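Local coordinates for KaiC domain-containing protein (Pyrococcus horikoshii, PDB 2ZTS), which binds ADP between neighbouring subunits of a six-chain assembly and is probably a KaiC-like ATPase of the P-loop NTPase clan, at residues R10-G15 against A48-K53; F27-T32 against G172-L177; I198-I203 against K222-R227. One frame throughout, in Å; residues are numbered along the deposited sequence.

Interaction 1 of 3, residues R10-G15 against A48-K53; sequences RRVKSG and AQFIYK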
loop_
_atom_site.group_PDB
_atom_site.type_symbol
_atom_site.label_atom_id
_atom_site.label_comp_id
_atom_site.label_asym_id
_atom_site.label_seq_id
_atom_site.Cartn_x
_atom_site.Cartn_y
_atom_site.Cartn_z
ATOM N N ARG C 10 -23.904 -1.242 36.699
ATOM C CA ARG C 10 -25.257 -1.010 36.161
ATOM C C ARG C 10 -25.209 -1.236 34.639
ATOM O O ARG C 10 -24.347 -0.670 33.980
ATOM C CB ARG C 10 -25.696 0.460 36.422
ATOM C CG ARG C 10 -26.933 0.728 37.336
ATOM C CD ARG C 10 -26.642 1.708 38.553
ATOM N NE ARG C 10 -26.280 3.087 38.144
ATOM C CZ ARG C 10 -25.328 3.875 38.707
ATOM N NH1 ARG C 10 -24.616 3.477 39.761
ATOM N NH2 ARG C 10 -25.092 5.092 38.204
ATOM N N ARG C 11 -26.152 -2.012 34.104
ATOM C CA ARG C 11 -26.149 -2.407 32.706
ATOM C C ARG C 11 -27.345 -1.914 31.871
ATOM O O ARG C 11 -28.519 -2.036 32.218
ATOM C CB ARG C 11 -25.975 -3.933 32.582
ATOM C CG ARG C 11 -24.534 -4.334 32.912
ATOM C CD ARG C 11 -24.186 -5.750 32.661
ATOM N NE ARG C 11 -22.841 -6.043 33.186
ATOM C CZ ARG C 11 -21.706 -5.868 32.530
ATOM N NH1 ARG C 11 -21.696 -5.388 31.286
ATOM N NH2 ARG C 11 -20.562 -6.173 33.107
ATOM N N VAL C 12 -27.019 -1.401 30.692
ATOM C CA VAL C 12 -28.008 -0.846 29.808
ATOM C C VAL C 12 -28.364 -1.949 28.815
ATOM O O VAL C 12 -27.507 -2.406 28.076
ATOM C CB VAL C 12 -27.417 0.421 29.194
ATOM C CG1 VAL C 12 -28.356 1.065 28.130
ATOM C CG2 VAL C 12 -27.039 1.377 30.335
ATOM N N LYS C 13 -29.614 -2.382 28.820
ATOM C CA LYS C 13 -30.108 -3.438 27.914
ATOM C C LYS C 13 -30.121 -2.951 26.467
ATOM O O LYS C 13 -30.608 -1.870 26.186
ATOM C CB LYS C 13 -31.518 -3.874 28.276
ATOM C CG LYS C 13 -31.673 -4.372 29.767
ATOM C CD LYS C 13 -31.441 -5.839 29.926
ATOM C CE LYS C 13 -32.548 -6.764 29.342
ATOM N NZ LYS C 13 -31.917 -8.052 28.668
ATOM N N SER C 14 -29.601 -3.762 25.563
ATOM C CA SER C 14 -29.204 -3.249 24.259
ATOM C C SER C 14 -30.440 -2.996 23.453
ATOM O O SER C 14 -30.484 -2.112 22.661
ATOM C CB SER C 14 -28.327 -4.250 23.500
ATOM O OG SER C 14 -29.060 -5.402 23.184
ATOM N N GLY C 15 -31.447 -3.797 23.675
ATOM C CA GLY C 15 -32.607 -3.775 22.817
ATOM C C GLY C 15 -32.588 -4.804 21.712
ATOM O O GLY C 15 -33.539 -4.870 20.938
ATOM N N ALA C 48 -30.361 2.277 15.780
ATOM C CA ALA C 48 -31.716 2.756 15.875
ATOM C C ALA C 48 -32.496 1.881 16.849
ATOM O O ALA C 48 -33.293 2.400 17.633
ATOM C CB ALA C 48 -32.362 2.786 14.560
ATOM N N GLN C 49 -32.261 0.574 16.781
ATOM C CA GLN C 49 -32.915 -0.371 17.645
ATOM C C GLN C 49 -32.593 -0.075 19.111
ATOM O O GLN C 49 -33.481 -0.112 19.989
ATOM C CB GLN C 49 -32.494 -1.802 17.272
ATOM C CG GLN C 49 -33.485 -2.890 17.661
ATOM C CD GLN C 49 -33.234 -4.189 16.900
ATOM O OE1 GLN C 49 -32.822 -4.140 15.748
ATOM N NE2 GLN C 49 -33.429 -5.344 17.555
ATOM N N PHE C 50 -31.329 0.257 19.366
ATOM C CA PHE C 50 -30.853 0.610 20.694
ATOM C C PHE C 50 -31.644 1.796 21.224
ATOM O O PHE C 50 -32.031 1.781 22.385
ATOM C CB PHE C 50 -29.341 0.914 20.641
ATOM C CG PHE C 50 -28.732 1.555 21.892
ATOM C CD1 PHE C 50 -28.527 0.822 23.057
ATOM C CD2 PHE C 50 -28.191 2.802 21.841
ATOM C CE1 PHE C 50 -27.892 1.369 24.147
ATOM C CE2 PHE C 50 -27.524 3.361 22.960
ATOM C CZ PHE C 50 -27.377 2.635 24.089
ATOM N N ILE C 51 -31.807 2.850 20.427
ATOM C CA ILE C 51 -32.507 4.045 20.887
ATOM C C ILE C 51 -34.002 3.770 20.997
ATOM O O ILE C 51 -34.627 4.077 22.013
ATOM C CB ILE C 51 -32.309 5.238 19.944
ATOM C CG1 ILE C 51 -30.853 5.689 19.901
ATOM C CG2 ILE C 51 -33.159 6.448 20.385
ATOM C CD1 ILE C 51 -30.287 6.129 21.212
ATOM N N TYR C 52 -34.554 3.156 19.955
ATOM C CA TYR C 52 -35.979 2.914 19.894
ATOM C C TYR C 52 -36.455 1.944 20.964
ATOM O O TYR C 52 -37.471 2.199 21.608
ATOM C CB TYR C 52 -36.398 2.363 18.568
ATOM C CG TYR C 52 -37.894 2.230 18.462
ATOM C CD1 TYR C 52 -38.672 3.347 18.285
ATOM C CD2 TYR C 52 -38.526 0.993 18.554
ATOM C CE1 TYR C 52 -40.091 3.251 18.219
ATOM C CE2 TYR C 52 -39.957 0.884 18.474
ATOM C CZ TYR C 52 -40.718 2.019 18.304
ATOM O OH TYR C 52 -42.119 1.988 18.214
ATOM N N LYS C 53 -35.751 0.830 21.112
ATOM C CA LYS C 53 -36.069 -0.125 22.153
ATOM C C LYS C 53 -35.737 0.433 23.545
ATOM O O LYS C 53 -36.425 0.153 24.517
ATOM C CB LYS C 53 -35.357 -1.459 21.959
ATOM C CG LYS C 53 -35.855 -2.256 20.791
ATOM C CD LYS C 53 -37.363 -2.514 20.894
ATOM C CE LYS C 53 -37.845 -3.673 20.054
ATOM N NZ LYS C 53 -39.328 -3.668 19.989
#
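Ser14 O meets Phe50 at two points. Phe50 CA makes a CA-H...O contact with Ser14 O at 3.4 Å, with 159° at the hydrogen. Phe50 CD1 presents the ring edge, 3.5 Å from Ser14 O and with the oxygen in the plane of the ring. Phe50 CG lies anti to its backbone N (chi1 169°), which starts the ring off beside the carbonyl carbon. Farther along the ring, Phe50 CE1 meets Val12 CG1 at 4.0 Å, the two side chains crossing at about a right angle.

One residue on, Gly15 lies against the helix backbone, its CA 5.1 Å from Lys53 CA. A side chain at Gly15 would run into Lys53 CB, and the positive phi of 95° itself calls for glycine. Gly15 O receives a weak hydrogen bond from Gln49 NE2 at 3.4 Å and also touches Lys53 CG at 3.5 Å. The stronger polar ties lie outside the pair: Gln49 OE1 accepts from Ile242 N, Ser14 OG is hydrogen-bonded to Asp20, and Lys53 NZ makes a salt bridge with Glu56.

The contact lays the chain leaving strand 11-12 across helix 43-58, the helix that follows the P-loop. Phe50 also packs on Val140 of strand 138-142 and on Thr174 and Ile176 of strand 174-179, while Val12 reaches Thr174, which puts the aromatic ring between the N-terminal segment and the central sheet.

Interaction 2 of 3, residues F27-T32 against G172-L177; sequences FPEGTT and GVTTIL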
loop_
_atom_site.group_PDB
_atom_site.type_symbol
_atom_site.label_atom_id
_atom_site.label_comp_id
_atom_site.label_asym_id
_atom_site.label_seq_id
_atom_site.Cartn_x
_atom_site.Cartn_y
_atom_site.Cartn_z
ATOM N N PHE C 27 -24.716 -3.126 28.240
ATOM C CA PHE C 27 -23.564 -2.246 28.275
ATOM C C PHE C 27 -23.397 -1.589 29.659
ATOM O O PHE C 27 -24.358 -0.983 30.160
ATOM C CB PHE C 27 -23.689 -1.097 27.274
ATOM C CG PHE C 27 -23.996 -1.505 25.884
ATOM C CD1 PHE C 27 -23.023 -2.132 25.092
ATOM C CD2 PHE C 27 -25.226 -1.201 25.313
ATOM C CE1 PHE C 27 -23.282 -2.461 23.764
ATOM C CE2 PHE C 27 -25.488 -1.551 23.952
ATOM C CZ PHE C 27 -24.502 -2.198 23.200
ATOM N N PRO C 28 -22.184 -1.601 30.234
ATOM C CA PRO C 28 -21.953 -0.797 31.437
ATOM C C PRO C 28 -22.420 0.624 31.177
ATOM O O PRO C 28 -22.050 1.269 30.171
ATOM C CB PRO C 28 -20.431 -0.845 31.646
ATOM C CG PRO C 28 -19.931 -2.036 30.929
ATOM C CD PRO C 28 -20.966 -2.337 29.811
ATOM N N GLU C 29 -23.220 1.132 32.106
ATOM C CA GLU C 29 -23.702 2.505 32.047
ATOM C C GLU C 29 -22.562 3.501 31.867
ATOM O O GLU C 29 -21.538 3.422 32.511
ATOM C CB GLU C 29 -24.548 2.798 33.341
ATOM C CG GLU C 29 -25.265 4.130 33.343
ATOM C CD GLU C 29 -26.206 4.328 34.559
ATOM O OE1 GLU C 29 -26.322 3.413 35.431
ATOM O OE2 GLU C 29 -26.851 5.414 34.622
ATOM N N GLY C 30 -22.728 4.458 30.965
ATOM C CA GLY C 30 -21.718 5.464 30.754
ATOM C C GLY C 30 -20.697 5.124 29.636
ATOM O O GLY C 30 -19.897 5.988 29.286
ATOM N N THR C 31 -20.724 3.914 29.088
ATOM C CA THR C 31 -19.705 3.471 28.064
ATOM C C THR C 31 -19.920 4.122 26.691
ATOM O O THR C 31 -21.034 4.265 26.265
ATOM C CB THR C 31 -19.815 1.956 27.811
ATOM O OG1 THR C 31 -19.782 1.255 29.030
ATOM C CG2 THR C 31 -18.590 1.429 27.108
ATOM N N THR C 32 -18.855 4.507 25.997
ATOM C CA THR C 32 -18.915 4.784 24.548
ATOM C C THR C 32 -18.505 3.564 23.742
ATOM O O THR C 32 -17.374 3.072 23.910
ATOM C CB THR C 32 -18.005 5.907 24.259
ATOM O OG1 THR C 32 -18.494 7.028 24.979
ATOM C CG2 THR C 32 -18.056 6.338 22.707
ATOM N N GLY C 172 -21.773 11.553 30.480
ATOM C CA GLY C 172 -21.974 10.256 31.089
ATOM C C GLY C 172 -23.143 9.430 30.581
ATOM O O GLY C 172 -23.690 8.665 31.366
ATOM N N VAL C 173 -23.548 9.558 29.300
ATOM C CA VAL C 173 -24.622 8.687 28.758
ATOM C C VAL C 173 -24.035 7.421 28.118
ATOM O O VAL C 173 -22.864 7.253 28.039
ATOM C CB VAL C 173 -25.612 9.410 27.806
ATOM C CG1 VAL C 173 -26.348 10.510 28.583
ATOM C CG2 VAL C 173 -24.927 10.018 26.553
ATOM N N THR C 174 -24.870 6.466 27.786
ATOM C CA THR C 174 -24.366 5.255 27.177
ATOM C C THR C 174 -24.542 5.485 25.706
ATOM O O THR C 174 -25.652 5.706 25.273
ATOM C CB THR C 174 -25.198 4.079 27.604
ATOM O OG1 THR C 174 -25.119 3.878 29.028
ATOM C CG2 THR C 174 -24.666 2.783 26.929
ATOM N N THR C 175 -23.443 5.457 24.962
ATOM C CA THR C 175 -23.375 5.922 23.590
ATOM C C THR C 175 -22.898 4.858 22.609
ATOM O O THR C 175 -21.927 4.152 22.934
ATOM C CB THR C 175 -22.367 7.063 23.554
ATOM O OG1 THR C 175 -22.805 8.088 24.460
ATOM C CG2 THR C 175 -22.301 7.761 22.137
ATOM N N ILE C 176 -23.552 4.760 21.428
ATOM C CA ILE C 176 -22.997 4.084 20.236
ATOM C C ILE C 176 -22.569 5.126 19.171
ATOM O O ILE C 176 -23.336 6.023 18.789
ATOM C CB ILE C 176 -23.990 3.094 19.641
ATOM C CG1 ILE C 176 -24.243 1.969 20.633
ATOM C CG2 ILE C 176 -23.489 2.520 18.272
ATOM C CD1 ILE C 176 -25.467 1.083 20.304
ATOM N N LEU C 177 -21.331 5.014 18.719
ATOM C CA LEU C 177 -20.782 5.768 17.595
ATOM C C LEU C 177 -20.543 4.772 16.503
ATOM O O LEU C 177 -20.014 3.678 16.755
ATOM C CB LEU C 177 -19.411 6.392 17.936
ATOM C CG LEU C 177 -19.296 7.179 19.246
ATOM C CD1 LEU C 177 -17.870 7.516 19.572
ATOM C CD2 LEU C 177 -20.115 8.454 19.122
#
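The ring of Phe27, the aromatic group of this contact, approaches strand 174-179 obliquely, Phe27 CZ coming to 4.5 Å from Ile176 CD1. At the root of the same side chain, Phe27 CB rests on Thr174 CG2 at 4.0 Å. The flat carbonyl group of Thr31 is used more directly: Thr175 N donates to Thr31 O at 3.0 Å.

Thr174 divides its two branches between apolar and polar neighbours. With Thr174 OG1 beside its own backbone N and anti to the carbonyl carbon (chi1 -63°), the hydroxyl oxygen accepts from Gly30 N at 3.1 Å, while CG2 goes to Phe27. An alanine here would lose both branches and would probably leave the Gly30 amide without its acceptor and open a gap beside Phe27 CB.

Gly30 belongs to a type II turn running from Pro28 to Thr31, closed by Thr31 N on Pro28 O, and its positive phi suits glycine. The turn also meets a neighbouring subunit, where Glu29 O is hydrogen-bonded to Arg76 of that subunit, and the Glu29 carboxylate pairs with Arg10 of its own chain. Beyond it the chain enters strand 32-36: Thr32 and Thr175 form a parallel bridge, their side chains side by side and pointing the same way. Thr32 CG2 presses on Leu177 CD1 at 3.4 Å, closer than usual for two carbons.

Parallel pairing of strand 174-179 with strand 32-36, which leads into the P-loop, belongs to the central sheet of the RecA-like P-loop NTPase fold, whose strand order 3-2-4-5-1 is found here.

Interaction 3 of 3, residues I198-I203 against K222-R227; sequences IARGVI and KMRETR. With ADP (adenosine-5'-diphosphate), chain D.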
loop_
_atom_site.group_PDB
_atom_site.type_symbol
_atom_site.label_atom_id
_atom_site.label_comp_id
_atom_site.label_asym_id
_atom_site.label_seq_id
_atom_site.Cartn_x
_atom_site.Cartn_y
_atom_site.Cartn_z
ATOM N N ILE C 198 -11.407 6.577 21.414
ATOM C CA ILE C 198 -12.375 7.247 22.292
ATOM C C ILE C 198 -13.501 6.318 22.711
ATOM O O ILE C 198 -14.501 6.747 23.210
ATOM C CB ILE C 198 -12.910 8.557 21.654
ATOM C CG1 ILE C 198 -13.776 8.294 20.440
ATOM C CG2 ILE C 198 -11.727 9.501 21.293
ATOM C CD1 ILE C 198 -14.662 9.476 20.061
ATOM N N ALA C 199 -13.328 5.024 22.511
ATOM C CA ALA C 199 -14.377 4.067 22.834
ATOM C C ALA C 199 -13.835 2.997 23.768
ATOM O O ALA C 199 -12.676 2.626 23.673
ATOM C CB ALA C 199 -14.919 3.447 21.573
ATOM N N ARG C 200 -14.649 2.584 24.729
ATOM C CA ARG C 200 -14.267 1.570 25.699
ATOM C C ARG C 200 -14.945 0.243 25.389
ATOM O O ARG C 200 -14.775 -0.734 26.117
ATOM C CB ARG C 200 -14.613 2.031 27.141
ATOM C CG ARG C 200 -14.194 3.468 27.487
ATOM C CD ARG C 200 -12.714 3.704 27.899
ATOM N NE ARG C 200 -12.448 5.160 28.051
ATOM C CZ ARG C 200 -12.846 5.936 29.095
ATOM N NH1 ARG C 200 -13.546 5.425 30.103
ATOM N NH2 ARG C 200 -12.544 7.239 29.132
ATOM N N GLY C 201 -15.732 0.224 24.318
ATOM C CA GLY C 201 -16.338 -0.985 23.758
ATOM C C GLY C 201 -16.186 -0.958 22.230
ATOM O O GLY C 201 -16.292 0.127 21.664
ATOM N N VAL C 202 -15.985 -2.117 21.583
ATOM C CA VAL C 202 -16.029 -2.225 20.106
ATOM C C VAL C 202 -16.802 -3.450 19.644
ATOM O O VAL C 202 -16.534 -4.572 20.098
ATOM C CB VAL C 202 -14.622 -2.312 19.501
ATOM C CG1 VAL C 202 -14.687 -2.453 17.999
ATOM C CG2 VAL C 202 -13.811 -1.123 19.925
ATOM N N ILE C 203 -17.769 -3.220 18.778
ATOM C CA ILE C 203 -18.600 -4.241 18.186
ATOM C C ILE C 203 -18.385 -4.181 16.667
ATOM O O ILE C 203 -18.538 -3.107 16.066
ATOM C CB ILE C 203 -20.117 -3.982 18.510
ATOM C CG1 ILE C 203 -20.322 -3.981 20.028
ATOM C CG2 ILE C 203 -20.934 -5.098 17.906
ATOM C CD1 ILE C 203 -21.631 -3.402 20.463
ATOM N N LYS C 222 -14.214 -5.882 22.060
ATOM C CA LYS C 222 -13.791 -5.190 23.269
ATOM C C LYS C 222 -15.043 -4.719 24.019
ATOM O O LYS C 222 -15.989 -4.201 23.412
ATOM C CB LYS C 222 -12.943 -3.973 22.922
ATOM C CG LYS C 222 -12.384 -3.247 24.109
ATOM C CD LYS C 222 -11.483 -2.065 23.716
ATOM C CE LYS C 222 -11.227 -1.235 24.954
ATOM N NZ LYS C 222 -9.954 -0.548 25.005
HETATM N N MSE C 223 -15.083 -4.923 25.326
HETATM C CA MSE C 223 -16.134 -4.261 26.126
HETATM C C MSE C 223 -15.614 -4.097 27.531
HETATM O O MSE C 223 -15.354 -5.085 28.194
HETATM C CB MSE C 223 -17.417 -5.073 26.146
HETATM C CG MSE C 223 -18.610 -4.411 26.881
HETATM SE SE MSE C 223 -19.160 -2.753 25.925
HETATM C CE MSE C 223 -19.554 -3.599 24.148
ATOM N N ARG C 224 -15.468 -2.861 27.982
ATOM C CA ARG C 224 -14.885 -2.632 29.286
ATOM C C ARG C 224 -15.770 -3.233 30.387
ATOM O O ARG C 224 -16.963 -3.413 30.201
ATOM C CB ARG C 224 -14.650 -1.141 29.518
ATOM C CG ARG C 224 -15.949 -0.314 29.777
ATOM C CD ARG C 224 -15.749 0.847 30.778
ATOM N NE ARG C 224 -16.989 1.613 30.928
ATOM C CZ ARG C 224 -17.105 2.856 31.407
ATOM N NH1 ARG C 224 -16.056 3.518 31.885
ATOM N NH2 ARG C 224 -18.313 3.413 31.438
ATOM N N GLU C 225 -15.137 -3.601 31.494
ATOM C CA GLU C 225 -15.820 -4.117 32.693
ATOM C C GLU C 225 -16.662 -5.340 32.406
ATOM O O GLU C 225 -17.626 -5.579 33.089
ATOM C CB GLU C 225 -16.723 -3.026 33.345
ATOM C CG GLU C 225 -16.013 -1.746 33.758
ATOM C CD GLU C 225 -16.959 -0.579 34.141
ATOM O OE1 GLU C 225 -17.220 0.300 33.273
ATOM O OE2 GLU C 225 -17.415 -0.501 35.334
ATOM N N THR C 226 -16.339 -6.112 31.382
ATOM C CA THR C 226 -17.206 -7.205 31.020
ATOM C C THR C 226 -16.415 -8.390 30.521
ATOM O O THR C 226 -15.600 -8.237 29.635
ATOM C CB THR C 226 -18.149 -6.745 29.880
ATOM O OG1 THR C 226 -18.757 -5.500 30.209
ATOM C CG2 THR C 226 -19.326 -7.679 29.732
ATOM N N ARG C 227 -16.728 -9.568 31.024
ATOM C CA ARG C 227 -16.257 -10.846 30.488
ATOM C C ARG C 227 -17.260 -11.146 29.383
ATOM O O ARG C 227 -18.274 -11.790 29.643
ATOM C CB ARG C 227 -16.245 -11.944 31.617
ATOM C CG ARG C 227 -15.571 -13.366 31.341
ATOM C CD ARG C 227 -14.941 -14.041 32.653
ATOM N NE ARG C 227 -14.219 -15.347 32.586
ATOM C CZ ARG C 227 -13.079 -15.631 31.900
ATOM N NH1 ARG C 227 -12.493 -14.739 31.111
ATOM N NH2 ARG C 227 -12.524 -16.844 31.982
HETATM P PB ADP D . -6.581 -2.753 25.306
HETATM O O1B ADP D . -5.468 -3.362 24.502
HETATM O O2B ADP D . -7.607 -2.105 24.377
HETATM O O3B ADP D . -5.979 -1.639 26.114
HETATM P PA ADP D . -7.891 -3.744 27.631
HETATM O O1A ADP D . -6.757 -4.001 28.588
HETATM O O2A ADP D . -8.517 -2.373 27.637
HETATM O O3A ADP D . -7.350 -3.925 26.080
HETATM O "O5'" ADP D . -8.818 -5.022 27.794
HETATM C "C5'" ADP D . -10.177 -4.887 28.038
HETATM C "C4'" ADP D . -10.778 -6.251 27.828
HETATM O "O4'" ADP D . -10.583 -7.079 28.954
HETATM C "C3'" ADP D . -12.264 -6.158 27.543
HETATM O "O3'" ADP D . -12.411 -6.010 26.175
HETATM C "C2'" ADP D . -12.734 -7.479 28.051
HETATM O "O2'" ADP D . -12.658 -8.487 27.105
HETATM C "C1'" ADP D . -11.759 -7.826 29.163
HETATM N N9 ADP D . -12.348 -7.441 30.448
HETATM C C8 ADP D . -12.543 -6.159 30.925
HETATM N N7 ADP D . -13.098 -6.248 32.161
HETATM C C5 ADP D . -13.266 -7.557 32.442
HETATM C C6 ADP D . -13.790 -8.166 33.570
HETATM N N6 ADP D . -13.934 -7.418 34.662
HETATM N N1 ADP D . -13.800 -9.543 33.600
HETATM C C2 ADP D . -13.314 -10.288 32.511
HETATM N N3 ADP D . -12.796 -9.663 31.370
HETATM C C4 ADP D . -12.785 -8.320 31.372
HETATM O O HOH W 1 -10.577 0.934 22.649
#
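Lys222 starts with CG anti to its backbone N (chi1 -176°) and stays extended as far as CE, which passes Arg200 O at 3.8 Å; Lys222 NZ then donates to O2B of ADP at 2.9 Å. A water accepts from the same NZ and donates to Ala199 O. In Arg224, CG takes the crowded position between backbone N and carbonyl carbon (chi1 73°) and lies 3.8 Å from Arg200 CB. The two guanidinium groups end with their NH1 atoms 3.6 Å apart and their planes turned by 68°, a proximity of like charges probably eased by the neighbouring subunit, where Asp73 pairs with Arg200 and Glu77 with Arg224.

The backbones form the open end of the antiparallel hairpin of strands 201-209 and 214-223. Val202 N donates to Lys222 O at 2.8 Å, and Arg224 N closes on Arg200 O at 2.9 Å. Between them Gly201 and Met223 make a non-hydrogen-bonded pair. Met223 is present as selenomethionine; a side chain at Gly201 would clash with Met223 SE, which lies 4.0 Å from Gly201 CA. Met223 N donates to the ribose O3' of ADP, whose phosphates are held largely by P-loop amides of the neighbouring subunit.

From the N terminus, residues 10-15 lead through strand 27-28 and the P-loop to helix 43-58, where interaction 1 closes a short loop. Interaction 2 opens inside that loop, at 27-32, and closes only at 172-177, so the two cross. They also touch, for strands 11-12 and 27-28 pair. Interaction 3 follows in series and closes the hairpin of strands 201-209 and 214-223. It meets interaction 2 where Arg200 N bonds to Thr32 O, strand 32-36 lying between strands 174-179 and 201-209, and interaction 1 where Arg11 reaches Glu225 and Thr226. Together they tie the N-terminal segment, the helix after the P-loop, the central sheet and the subunit interface.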